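Local atomic coordinates of magnesium-protoporphyrin O-methyltransferase (Synechocystis sp., PDB entry 4QDJ), a protein that transfers a methyl group from S-adenosylmethionine to magnesium-protoporphyrin IX, giving its 13-monomethyl ester on the pathway to chlorophyll. Residues Q45-S50 with S222-A227. Residues are numbered along the deposited sequence; the frame is centred on the assembly and turned at random. Where two conformers were deposited one is given.
Sequences QQTVDS and SRILEA
Thr47 meets strand residues 222-227 with both branches of its side chain, the methyl chiefly against Ile224, the hydroxyl against Ser222. The methyl CG2, anti to the backbone N (the hydroxyl lies at chi1 -62°), lies 3.8 Å from CD1 of Ile224, and the two side chains cross obliquely. The hydroxyl branch faces Ser222 instead: OG1 of Thr47 is 3.7 Å from CB of Ser222. The separation of 3.9 Å between OG1 of Thr47 and OG of Ser222 is too long for a hydrogen bond, and each oxygen is satisfied elsewhere, the threonine by Tyr220 and Thr215, the serine by Asp135. Ser222 and Ile224, two residues apart, both direct CB at the helix, whereas that of Arg223 between them points away, the alternation expected of an extended strand. In the class I methyltransferase fold, helix 35-58 packs here on one face of the mixed sheet, over antiparallel strand 221-229; the axes of the two segments run nearly parallel, 10° apart at a distance of 10.0 Å. The side chain of Thr47 is about 6 Å from the bound S-adenosylmethionine, which places this packing beside the cofactor pocket. With alanine here, OG1 and CG2 are gone, which would probably leave Tyr220 and Thr215 without their shared partner and open a gap beside CD1 of Ile224. Nearly one turn further along the helix, in the conformer given, CB of Ser50 makes a looser contact, 4.3 Å from CD1 of Ile224. In that same conformer the hydroxyl of Ser50 folds back on its own helix, OG donating to O of Gln46 at 3.0 Å from 36° out of the carbonyl plane, while the backbone N of Ser50 reaches that same oxygen from the opposite face.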
# COMPACT_ATOMS: atom_id res chain seq x y z
N GLN A 45 0.47 10.39 -5.82
CA GLN A 45 1.62 11.04 -5.20
C GLN A 45 1.19 11.82 -3.95
O GLN A 45 1.93 11.89 -2.97
CB GLN A 45 2.32 11.97 -6.20
CG GLN A 45 3.61 12.57 -5.65
CD GLN A 45 4.69 11.53 -5.41
OE1 GLN A 45 5.04 10.77 -6.30
NE2 GLN A 45 5.20 11.49 -4.18
N GLN A 46 -0.00 12.40 -3.99
CA GLN A 46 -0.53 13.12 -2.83
C GLN A 46 -0.78 12.17 -1.67
O GLN A 46 -0.48 12.48 -0.52
CB GLN A 46 -1.81 13.88 -3.20
CG GLN A 46 -2.43 14.63 -2.03
CD GLN A 46 -3.59 15.51 -2.44
OE1 GLN A 46 -3.58 16.10 -3.52
NE2 GLN A 46 -4.60 15.59 -1.59
N THR A 47 -1.33 11.00 -1.97
CA THR A 47 -1.58 9.99 -0.95
C THR A 47 -0.28 9.55 -0.29
O THR A 47 -0.17 9.52 0.93
CB THR A 47 -2.30 8.75 -1.54
OG1 THR A 47 -3.57 9.15 -2.06
CG2 THR A 47 -2.51 7.69 -0.46
N VAL A 48 0.71 9.23 -1.12
CA VAL A 48 2.03 8.86 -0.62
C VAL A 48 2.63 9.97 0.25
O VAL A 48 3.06 9.71 1.38
CB VAL A 48 2.99 8.52 -1.78
CG1 VAL A 48 4.42 8.38 -1.26
CG2 VAL A 48 2.54 7.25 -2.47
N ASP A 49 2.63 11.19 -0.26
CA ASP A 49 3.21 12.32 0.46
C ASP A 49 2.49 12.59 1.79
O ASP A 49 3.13 12.96 2.78
CB ASP A 49 3.23 13.58 -0.40
CG ASP A 49 4.28 13.53 -1.50
OD1 ASP A 49 5.20 12.69 -1.40
OD2 ASP A 49 4.18 14.33 -2.45
N SER A 50 1.18 12.40 1.82
CA SER A 50 0.40 12.59 3.04
C SER A 50 0.80 11.59 4.12
O SER A 50 0.92 11.94 5.29
CB SER A 50 -1.10 12.47 2.75
OG SER A 50 -1.57 13.58 2.01
N SER A 222 -9.03 8.53 -2.83
CA SER A 222 -8.41 7.66 -1.84
C SER A 222 -8.61 8.20 -0.43
O SER A 222 -8.09 9.25 -0.07
CB SER A 222 -6.91 7.50 -2.14
OG SER A 222 -6.35 6.45 -1.38
N ARG A 223 -9.39 7.46 0.35
CA ARG A 223 -9.63 7.78 1.75
C ARG A 223 -8.55 7.09 2.58
O ARG A 223 -8.33 5.89 2.44
CB ARG A 223 -11.01 7.28 2.16
CG ARG A 223 -11.35 7.46 3.63
CD ARG A 223 -11.47 8.92 4.01
NE ARG A 223 -12.16 9.07 5.29
CZ ARG A 223 -11.87 10.00 6.20
NH1 ARG A 223 -10.90 10.87 5.98
NH2 ARG A 223 -12.55 10.05 7.33
N ILE A 224 -7.87 7.85 3.43
CA ILE A 224 -6.76 7.31 4.22
C ILE A 224 -7.12 7.28 5.70
O ILE A 224 -7.56 8.28 6.26
CB ILE A 224 -5.49 8.17 4.04
CG1 ILE A 224 -5.30 8.54 2.56
CG2 ILE A 224 -4.27 7.44 4.58
CD1 ILE A 224 -4.24 9.59 2.33
N LEU A 225 -6.94 6.12 6.33
CA LEU A 225 -7.20 5.98 7.76
C LEU A 225 -5.95 5.52 8.49
O LEU A 225 -5.31 4.55 8.09
CB LEU A 225 -8.32 4.97 8.02
CG LEU A 225 -9.69 5.24 7.39
CD1 LEU A 225 -10.66 4.13 7.74
CD2 LEU A 225 -10.23 6.59 7.84
N GLU A 226 -5.61 6.23 9.57
CA GLU A 226 -4.58 5.77 10.49
C GLU A 226 -5.27 5.12 11.67
O GLU A 226 -6.06 5.76 12.36
CB GLU A 226 -3.71 6.94 10.97
CG GLU A 226 -2.66 6.54 11.99
CD GLU A 226 -1.94 7.73 12.58
OE1 GLU A 226 -2.60 8.74 12.90
OE2 GLU A 226 -0.70 7.66 12.74
N ALA A 227 -4.98 3.84 11.89
CA ALA A 227 -5.57 3.11 13.00
C ALA A 227 -4.49 2.76 14.02
O ALA A 227 -3.40 2.33 13.65
CB ALA A 227 -6.26 1.85 12.50